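Local atomic coordinates of beta-glucuronidase (uncultured Clostridium sp., PDB entry 6U7J), a protein that hydrolyses beta-D-glucuronides as a gut bacterial glycoside hydrolase of family 2, and probably reactivates estrogens by releasing them from their glucuronide conjugates. Residues V101-G111 with N137-L147; N221-V229 with V239-D247. All coordinates share one frame; numbering follows the deposited sequence.

In the fold
Contact 1 comes first along the chain and closes before contact 2 opens. It pairs strands 104-109 and 135-144 in the antiparallel sheet of the N-terminal sugar-binding domain, where strand 135-144 also borders strand 76-85. Contact 2 belongs to the following family 2 domain: hairpin strands 227-232 and 238-242 form one side of a four-stranded sheet, and the chain then crosses to strand 246-251 of a three-stranded one. The two centres lie about 38 Å apart and the nearest atoms about 19 Å, without touching. Each contact lies in one of the two beta domains that accompany the TIM barrel, the catalytic domain in this family.

Contact 1: V101-G111 with N137-L147; sequences VTHHAVIYLNG and NRLTVAVGNIL
The carbonyl oxygen of G144 is gripped by two consecutive amides, H103 N at 2.8 Å and H104 N at 3.0 Å, which makes a classic beta bulge where antiparallel strands 104-109 and 137-144 of the sugar-binding domain meet. The H104 amide lies in the carbonyl plane, while that of H103, which follows a cis peptide bond, is tilted 28° from it. From the bulge onward the pairing is regular: H104, V106 and Y108 form hydrogen-bonded pairs with G144, A142 and T140, and A105, I107 and L109 sit in non-hydrogen-bonded pairs with V143, V141 and L139.

Both histidines reach past the end of the strand. H104 NE2 donates to I146 O at 2.7 Å, with the oxygen close to the ring plane. The H103 ring is sandwiched: L147 CD2 sits 3.5 Å from its centroid, almost on the ring normal, in a CH-pi contact, T102 CG2 covers the opposite face, and H103 NE2 hydrogen-bonds N180 OD1. On the face carrying I107, the branch CD1 lies alongside V141 CG1 at 3.7 Å, and CG2 turns instead to L139 CD1. Helix 38-41 packs on the other face, with F40 against V106, Y108 and A142.

At the far end N110 brings its amide back toward the start of the neighbouring strand, CG beside its own backbone N (chi1 -63°). The side chain thereby uses both ends of its amide: OD1 receives R138 N from above the carbonyl plane, and ND2 donates to N137 OD1, while N137 ND2 bonds to N133 O. E80 takes the R138 guanidinium in a salt bridge and also bonds T140 OG1. A water accepts from G111 N at 2.8 Å and donates to R138 O and, at 2.9 Å, to T140 OG1.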
loop_
_atom_site.group_PDB
_atom_site.type_symbol
_atom_site.label_atom_id
_atom_site.label_comp_id
_atom_site.label_asym_id
_atom_site.label_seq_id
_atom_site.Cartn_x
_atom_site.Cartn_y
_atom_site.Cartn_z
ATOM N N VAL B 101 23.886 26.278 -6.740
ATOM C CA VAL B 101 23.156 26.759 -5.573
ATOM C C VAL B 101 21.793 27.185 -6.086
ATOM O O VAL B 101 21.710 28.000 -7.009
ATOM C CB VAL B 101 23.864 27.939 -4.876
ATOM C CG1 VAL B 101 22.969 28.552 -3.811
ATOM C CG2 VAL B 101 25.187 27.499 -4.279
ATOM N N THR B 102 20.729 26.636 -5.507
ATOM C CA THR B 102 19.381 26.750 -6.052
ATOM C C THR B 102 18.535 27.639 -5.152
ATOM O O THR B 102 18.235 27.256 -4.015
ATOM C CB THR B 102 18.756 25.360 -6.155
ATOM O OG1 THR B 102 19.688 24.474 -6.789
ATOM C CG2 THR B 102 17.449 25.398 -6.919
ATOM N N HIS B 103 18.097 28.797 -5.654
ATOM C CA HIS B 103 18.297 29.268 -7.023
ATOM C C HIS B 103 19.353 30.363 -7.121
ATOM O O HIS B 103 20.040 30.486 -8.136
ATOM C CB HIS B 103 16.992 29.833 -7.578
ATOM C CG HIS B 103 15.924 28.805 -7.798
ATOM N ND1 HIS B 103 15.889 28.000 -8.918
ATOM C CD2 HIS B 103 14.842 28.470 -7.056
ATOM C CE1 HIS B 103 14.830 27.215 -8.859
ATOM N NE2 HIS B 103 14.178 27.478 -7.739
ATOM N N HIS B 104 19.455 31.163 -6.059
ATOM C CA HIS B 104 20.269 32.372 -6.022
ATOM C C HIS B 104 21.276 32.290 -4.885
ATOM O O HIS B 104 20.951 31.806 -3.797
ATOM C CB HIS B 104 19.385 33.614 -5.834
ATOM C CG HIS B 104 18.211 33.657 -6.758
ATOM N ND1 HIS B 104 18.344 33.689 -8.130
ATOM C CD2 HIS B 104 16.879 33.657 -6.509
ATOM C CE1 HIS B 104 17.146 33.716 -8.684
ATOM N NE2 HIS B 104 16.240 33.692 -7.724
ATOM N N ALA B 105 22.494 32.784 -5.127
ATOM C CA ALA B 105 23.564 32.677 -4.145
ATOM C C ALA B 105 24.242 34.021 -3.909
ATOM O O ALA B 105 24.463 34.800 -4.842
ATOM C CB ALA B 105 24.619 31.658 -4.584
ATOM N N VAL B 106 24.580 34.280 -2.654
ATOM C CA VAL B 106 25.540 35.318 -2.282
ATOM C C VAL B 106 26.592 34.635 -1.422
ATOM O O VAL B 106 26.264 34.075 -0.370
ATOM C CB VAL B 106 24.885 36.492 -1.530
ATOM C CG1 VAL B 106 25.887 37.657 -1.352
ATOM C CG2 VAL B 106 23.665 36.987 -2.275
ATOM N N ILE B 107 27.838 34.652 -1.883
ATOM C CA ILE B 107 28.948 33.943 -1.254
ATOM C C ILE B 107 29.776 34.945 -0.459
ATOM O O ILE B 107 30.219 35.960 -1.013
ATOM C CB ILE B 107 29.831 33.255 -2.309
ATOM C CG1 ILE B 107 29.007 32.381 -3.258
ATOM C CG2 ILE B 107 30.982 32.504 -1.632
ATOM C CD1 ILE B 107 27.969 31.514 -2.593
ATOM N N TYR B 108 30.003 34.657 0.825
ATOM C CA TYR B 108 30.843 35.479 1.685
ATOM C C TYR B 108 32.028 34.652 2.154
ATOM O O TYR B 108 31.882 33.457 2.443
ATOM C CB TYR B 108 30.086 36.008 2.916
ATOM C CG TYR B 108 28.820 36.788 2.614
ATOM C CD1 TYR B 108 27.609 36.134 2.401
ATOM C CD2 TYR B 108 28.835 38.183 2.559
ATOM C CE1 TYR B 108 26.451 36.850 2.140
ATOM C CE2 TYR B 108 27.690 38.901 2.298
ATOM C CZ TYR B 108 26.496 38.227 2.092
ATOM O OH TYR B 108 25.347 38.935 1.825
ATOM N N LEU B 109 33.200 35.286 2.209
ATOM C CA LEU B 109 34.420 34.656 2.695
ATOM C C LEU B 109 34.991 35.521 3.806
ATOM O O LEU B 109 35.328 36.688 3.575
ATOM C CB LEU B 109 35.444 34.475 1.572
ATOM C CG LEU B 109 36.837 34.014 1.996
ATOM C CD1 LEU B 109 36.765 32.634 2.618
ATOM C CD2 LEU B 109 37.831 34.016 0.815
ATOM N N ASN B 110 35.097 34.950 5.005
ATOM C CA ASN B 110 35.575 35.671 6.180
ATOM C C ASN B 110 34.789 36.966 6.386
ATOM O O ASN B 110 35.339 38.005 6.751
ATOM C CB ASN B 110 37.079 35.928 6.075
ATOM C CG ASN B 110 37.865 34.634 6.042
ATOM O OD1 ASN B 110 37.587 33.719 6.815
ATOM N ND2 ASN B 110 38.817 34.529 5.121
ATOM N N GLY B 111 33.477 36.899 6.149
ATOM C CA GLY B 111 32.604 38.031 6.361
ATOM C C GLY B 111 32.497 39.000 5.205
ATOM O O GLY B 111 31.764 39.986 5.323
ATOM N N ASN B 137 39.405 29.372 7.390
ATOM C CA ASN B 137 38.563 30.393 6.774
ATOM C C ASN B 137 37.096 30.097 7.098
ATOM O O ASN B 137 36.729 28.965 7.426
ATOM C CB ASN B 137 38.762 30.444 5.246
ATOM C CG ASN B 137 40.152 30.944 4.847
ATOM O OD1 ASN B 137 40.313 32.097 4.450
ATOM N ND2 ASN B 137 41.157 30.080 4.966
ATOM N N ARG B 138 36.251 31.122 6.999
ATOM C CA ARG B 138 34.820 30.976 7.226
ATOM C C ARG B 138 34.090 31.222 5.919
ATOM O O ARG B 138 34.317 32.242 5.259
ATOM C CB ARG B 138 34.308 31.939 8.303
ATOM C CG ARG B 138 32.808 31.816 8.577
ATOM C CD ARG B 138 32.392 32.455 9.921
ATOM N NE ARG B 138 32.703 33.877 9.963
ATOM C CZ ARG B 138 31.919 34.823 9.460
ATOM N NH1 ARG B 138 30.764 34.498 8.895
ATOM N NH2 ARG B 138 32.290 36.093 9.515
ATOM N N LEU B 139 33.219 30.285 5.550
ATOM C CA LEU B 139 32.477 30.340 4.298
ATOM C C LEU B 139 30.994 30.424 4.629
ATOM O O LEU B 139 30.453 29.531 5.295
ATOM C CB LEU B 139 32.787 29.114 3.426
ATOM C CG LEU B 139 31.984 28.996 2.126
ATOM C CD1 LEU B 139 32.100 30.266 1.281
ATOM C CD2 LEU B 139 32.414 27.770 1.318
ATOM N N THR B 140 30.352 31.508 4.196
ATOM C CA THR B 140 28.939 31.745 4.443
ATOM C C THR B 140 28.244 31.876 3.100
ATOM O O THR B 140 28.701 32.639 2.242
ATOM C CB THR B 140 28.720 33.019 5.286
ATOM O OG1 THR B 140 29.653 33.039 6.383
ATOM C CG2 THR B 140 27.270 33.074 5.823
ATOM N N VAL B 141 27.152 31.129 2.916
ATOM C CA VAL B 141 26.427 31.087 1.647
ATOM C C VAL B 141 24.963 31.399 1.914
ATOM O O VAL B 141 24.273 30.614 2.576
ATOM C CB VAL B 141 26.557 29.729 0.950
ATOM C CG1 VAL B 141 25.717 29.723 -0.320
ATOM C CG2 VAL B 141 28.020 29.408 0.643
ATOM N N ALA B 142 24.480 32.524 1.395
ATOM C CA ALA B 142 23.053 32.815 1.401
ATOM C C ALA B 142 22.421 32.174 0.172
ATOM O O ALA B 142 22.944 32.316 -0.938
ATOM C CB ALA B 142 22.778 34.319 1.403
ATOM N N VAL B 143 21.310 31.467 0.381
ATOM C CA VAL B 143 20.631 30.678 -0.648
ATOM C C VAL B 143 19.185 31.158 -0.716
ATOM O O VAL B 143 18.463 31.098 0.288
ATOM C CB VAL B 143 20.691 29.170 -0.338
ATOM C CG1 VAL B 143 19.913 28.340 -1.383
ATOM C CG2 VAL B 143 22.142 28.683 -0.239
ATOM N N GLY B 144 18.762 31.631 -1.882
ATOM C CA GLY B 144 17.421 32.176 -2.062
ATOM C C GLY B 144 16.639 31.382 -3.091
ATOM O O GLY B 144 17.194 30.969 -4.114
ATOM N N ASN B 145 15.344 31.189 -2.830
ATOM C CA ASN B 145 14.529 30.309 -3.669
ATOM C C ASN B 145 13.423 31.027 -4.441
ATOM O O ASN B 145 12.553 30.361 -5.021
ATOM C CB ASN B 145 13.922 29.185 -2.828
ATOM C CG ASN B 145 12.920 29.683 -1.809
ATOM O OD1 ASN B 145 12.398 30.795 -1.903
ATOM N ND2 ASN B 145 12.645 28.848 -0.814
ATOM N N ILE B 146 13.420 32.343 -4.452
ATOM C CA ILE B 146 12.343 33.091 -5.086
ATOM C C ILE B 146 12.533 33.095 -6.597
ATOM O O ILE B 146 13.645 33.282 -7.106
ATOM C CB ILE B 146 12.288 34.510 -4.505
ATOM C CG1 ILE B 146 11.795 34.417 -3.063
ATOM C CG2 ILE B 146 11.384 35.412 -5.341
ATOM C CD1 ILE B 146 11.892 35.685 -2.310
ATOM N N LEU B 147 11.451 32.860 -7.330
ATOM C CA LEU B 147 11.492 32.876 -8.785
ATOM C C LEU B 147 10.606 34.003 -9.282
ATOM O O LEU B 147 9.486 34.182 -8.791
ATOM C CB LEU B 147 11.038 31.544 -9.381
ATOM C CG LEU B 147 11.944 30.339 -9.130
ATOM C CD1 LEU B 147 11.246 29.072 -9.627
ATOM C CD2 LEU B 147 13.341 30.518 -9.788
HETATM O O HOH W 1 34.771 38.458 10.120
HETATM O O HOH W 2 32.099 34.484 5.874
#

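Contact 2: N221-V229 with V239-D247; sequences NAEEKFIKV and VAESNEMKD. Unlike the reference sequence in segment 221-229: F226 (reference Ser).
V229 and S242 form the antiparallel hydrogen-bonded pair that joins strands 227-229 and 239-242, the two arms of a beta hairpin at the border of a four-stranded sheet in the second family 2 domain. V229 N donates to S242 O at 2.8 Å, and S242 N returns a bond to V229 O. Two CA-H...O contacts flank this pair, N243 CA to I227 O and E241 CA to V229 O.

Charge joins the strands on their more exposed side, where K228 NZ makes a salt bridge to E241 OE2 at a short 2.5 Å. The lysine chain bends at chi2 (70°) and again at chi4, which swings its end back across to the glutamate. On the way CD runs beside N243 OD1.

Apolar packing lies where the second segment turns away from its strand. I227 CG2 occupies the crowded position between its own backbone N and carbonyl carbon and meets M245 CG at 3.5 Å, the two side chains crossing at a slant. M245 also packs on F271, and its CE makes a van der Waals contact with the backbone carbonyl K225 O, 3.6 Å away. Through I218 of strand 211-220, I227 faces the three-stranded sheet, with I269 a neighbour in its own sheet.

Polar side-chain bonds shape the link from strand 239-242 to strand 246-247. S242 OG accepts from E244 N at 2.9 Å, an ST turn, and donates to D247 OD1 at 2.5 Å, where it uses the lone pair anti to the other carboxylate oxygen.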
loop_
_atom_site.group_PDB
_atom_site.type_symbol
_atom_site.label_atom_id
_atom_site.label_comp_id
_atom_site.label_asym_id
_atom_site.label_seq_id
_atom_site.Cartn_x
_atom_site.Cartn_y
_atom_site.Cartn_z
ATOM N N ASN B 221 45.987 31.719 -19.680
ATOM C CA ASN B 221 46.225 33.093 -19.269
ATOM C C ASN B 221 47.650 33.557 -19.580
ATOM O O ASN B 221 48.113 34.525 -18.974
ATOM C CB ASN B 221 45.916 33.269 -17.776
ATOM C CG ASN B 221 46.891 32.528 -16.877
ATOM O OD1 ASN B 221 47.416 31.480 -17.242
ATOM N ND2 ASN B 221 47.137 33.072 -15.688
ATOM N N ALA B 222 48.352 32.884 -20.514
ATOM C CA ALA B 222 49.682 33.281 -21.011
ATOM C C ALA B 222 49.853 32.688 -22.418
ATOM O O ALA B 222 50.559 31.695 -22.639
ATOM C CB ALA B 222 50.802 32.835 -20.066
ATOM N N GLU B 223 49.201 33.325 -23.399
ATOM C CA GLU B 223 49.055 32.798 -24.760
ATOM C C GLU B 223 50.342 32.783 -25.586
ATOM O O GLU B 223 50.290 32.990 -26.807
ATOM C CB GLU B 223 48.012 33.618 -25.530
ATOM C CG GLU B 223 46.711 33.890 -24.792
ATOM C CD GLU B 223 45.480 33.698 -25.679
ATOM O OE1 GLU B 223 44.422 33.305 -25.137
ATOM O OE2 GLU B 223 45.570 33.946 -26.909
ATOM N N GLU B 224 51.495 32.561 -24.964
ATOM C CA GLU B 224 52.770 32.625 -25.676
ATOM C C GLU B 224 53.799 31.630 -25.178
ATOM O O GLU B 224 54.732 31.317 -25.927
ATOM C CB GLU B 224 53.378 34.033 -25.599
ATOM C CG GLU B 224 53.532 34.595 -24.182
ATOM C CD GLU B 224 52.203 34.926 -23.518
ATOM O OE1 GLU B 224 52.149 34.965 -22.270
ATOM O OE2 GLU B 224 51.213 35.150 -24.249
ATOM N N LYS B 225 53.689 31.135 -23.952
ATOM C CA LYS B 225 54.541 30.033 -23.553
ATOM C C LYS B 225 54.175 28.791 -24.359
ATOM O O LYS B 225 53.126 28.719 -25.008
ATOM C CB LYS B 225 54.425 29.785 -22.052
ATOM C CG LYS B 225 54.499 31.065 -21.223
ATOM C CD LYS B 225 55.922 31.595 -21.108
ATOM C CE LYS B 225 56.016 32.703 -20.052
ATOM N NZ LYS B 225 55.915 32.184 -18.647
ATOM N N PHE B 226 55.070 27.814 -24.328
ATOM C CA PHE B 226 54.957 26.655 -25.196
ATOM C C PHE B 226 53.983 25.652 -24.594
ATOM O O PHE B 226 53.889 25.517 -23.371
ATOM C CB PHE B 226 56.337 26.021 -25.414
ATOM C CG PHE B 226 57.357 26.969 -26.024
ATOM C CD1 PHE B 226 57.896 26.720 -27.280
ATOM C CD2 PHE B 226 57.776 28.107 -25.340
ATOM C CE1 PHE B 226 58.827 27.591 -27.842
ATOM C CE2 PHE B 226 58.697 28.978 -25.893
ATOM C CZ PHE B 226 59.226 28.719 -27.146
ATOM N N ILE B 227 53.242 24.962 -25.462
ATOM C CA ILE B 227 52.245 23.982 -25.049
ATOM C C ILE B 227 52.500 22.670 -25.781
ATOM O O ILE B 227 52.943 22.657 -26.934
ATOM C CB ILE B 227 50.806 24.488 -25.313
ATOM C CG1 ILE B 227 49.802 23.769 -24.401
ATOM C CG2 ILE B 227 50.433 24.325 -26.785
ATOM C CD1 ILE B 227 48.450 24.454 -24.331
ATOM N N LYS B 228 52.237 21.560 -25.087
ATOM C CA LYS B 228 52.303 20.216 -25.646
ATOM C C LYS B 228 50.926 19.572 -25.516
ATOM O O LYS B 228 50.303 19.629 -24.446
ATOM C CB LYS B 228 53.369 19.360 -24.942
ATOM C CG LYS B 228 53.818 18.115 -25.727
ATOM C CD LYS B 228 54.654 18.475 -26.981
ATOM C CE LYS B 228 55.680 17.389 -27.353
ATOM N NZ LYS B 228 55.162 16.311 -28.269
ATOM N N VAL B 229 50.449 18.976 -26.607
ATOM C CA VAL B 229 49.100 18.429 -26.688
ATOM C C VAL B 229 49.190 17.015 -27.238
ATOM O O VAL B 229 49.636 16.818 -28.374
ATOM C CB VAL B 229 48.180 19.284 -27.576
ATOM C CG1 VAL B 229 46.843 18.586 -27.791
ATOM C CG2 VAL B 229 47.980 20.642 -26.970
ATOM N N VAL B 239 48.445 9.079 -29.845
ATOM C CA VAL B 239 47.778 8.731 -31.094
ATOM C C VAL B 239 47.861 9.950 -32.006
ATOM O O VAL B 239 47.677 9.850 -33.223
ATOM C CB VAL B 239 46.334 8.266 -30.783
ATOM C CG1 VAL B 239 45.369 8.507 -31.923
ATOM C CG2 VAL B 239 46.335 6.789 -30.411
ATOM N N ALA B 240 48.183 11.102 -31.413
ATOM C CA ALA B 240 48.493 12.337 -32.124
ATOM C C ALA B 240 49.292 13.225 -31.176
ATOM O O ALA B 240 49.294 13.010 -29.959
ATOM C CB ALA B 240 47.231 13.056 -32.617
ATOM N N GLU B 241 49.982 14.216 -31.751
ATOM C CA GLU B 241 50.822 15.149 -31.001
ATOM C C GLU B 241 50.779 16.516 -31.658
ATOM O O GLU B 241 50.686 16.628 -32.881
ATOM C CB GLU B 241 52.288 14.719 -30.942
ATOM C CG GLU B 241 52.622 13.711 -29.889
ATOM C CD GLU B 241 54.100 13.401 -29.866
ATOM O OE1 GLU B 241 54.546 12.597 -30.716
ATOM O OE2 GLU B 241 54.814 13.978 -29.016
ATOM N N SER B 242 50.892 17.556 -30.842
ATOM C CA SER B 242 50.999 18.887 -31.409
ATOM C C SER B 242 51.535 19.839 -30.355
ATOM O O SER B 242 51.353 19.627 -29.149
ATOM C CB SER B 242 49.659 19.388 -31.946
ATOM O OG SER B 242 49.765 20.734 -32.392
ATOM N N ASN B 243 52.224 20.875 -30.839
ATOM C CA ASN B 243 52.658 22.003 -30.027
ATOM C C ASN B 243 51.798 23.229 -30.276
ATOM O O ASN B 243 52.150 24.327 -29.838
ATOM C CB ASN B 243 54.126 22.327 -30.306
ATOM C CG ASN B 243 54.984 21.090 -30.369
ATOM O OD1 ASN B 243 55.228 20.446 -29.350
ATOM N ND2 ASN B 243 55.435 20.734 -31.571
ATOM N N GLU B 244 50.685 23.060 -30.983
ATOM C CA GLU B 244 49.798 24.160 -31.309
ATOM C C GLU B 244 48.699 24.287 -30.262
ATOM O O GLU B 244 48.160 23.283 -29.781
ATOM C CB GLU B 244 49.187 23.943 -32.694
ATOM C CG GLU B 244 50.219 23.963 -33.821
ATOM C CD GLU B 244 51.054 25.236 -33.812
ATOM O OE1 GLU B 244 50.491 26.327 -34.071
ATOM O OE2 GLU B 244 52.267 25.144 -33.518
ATOM N N MET B 245 48.372 25.530 -29.911
ATOM C CA MET B 245 47.263 25.789 -29.002
ATOM C C MET B 245 45.908 25.663 -29.681
ATOM O O MET B 245 44.904 25.409 -29.005
ATOM C CB MET B 245 47.409 27.176 -28.391
ATOM C CG MET B 245 48.400 27.175 -27.256
ATOM S SD MET B 245 47.955 28.292 -25.941
ATOM C CE MET B 245 49.572 28.771 -25.332
ATOM N N LYS B 246 45.866 25.845 -30.995
ATOM C CA LYS B 246 44.673 25.652 -31.801
ATOM C C LYS B 246 45.119 24.856 -33.015
ATOM O O LYS B 246 46.018 25.292 -33.745
ATOM C CB LYS B 246 44.052 26.997 -32.193
ATOM C CG LYS B 246 42.963 26.914 -33.247
ATOM C CD LYS B 246 42.367 28.288 -33.527
ATOM C CE LYS B 246 41.063 28.172 -34.314
ATOM N NZ LYS B 246 40.087 29.256 -33.971
ATOM N N ASP B 247 44.539 23.675 -33.205
ATOM C CA ASP B 247 45.073 22.748 -34.189
ATOM C C ASP B 247 44.000 21.759 -34.621
ATOM O O ASP B 247 42.926 21.651 -34.018
ATOM C CB ASP B 247 46.292 21.997 -33.650
ATOM C CG ASP B 247 47.241 21.538 -34.756
ATOM O OD1 ASP B 247 48.299 20.958 -34.431
ATOM O OD2 ASP B 247 46.932 21.753 -35.949
#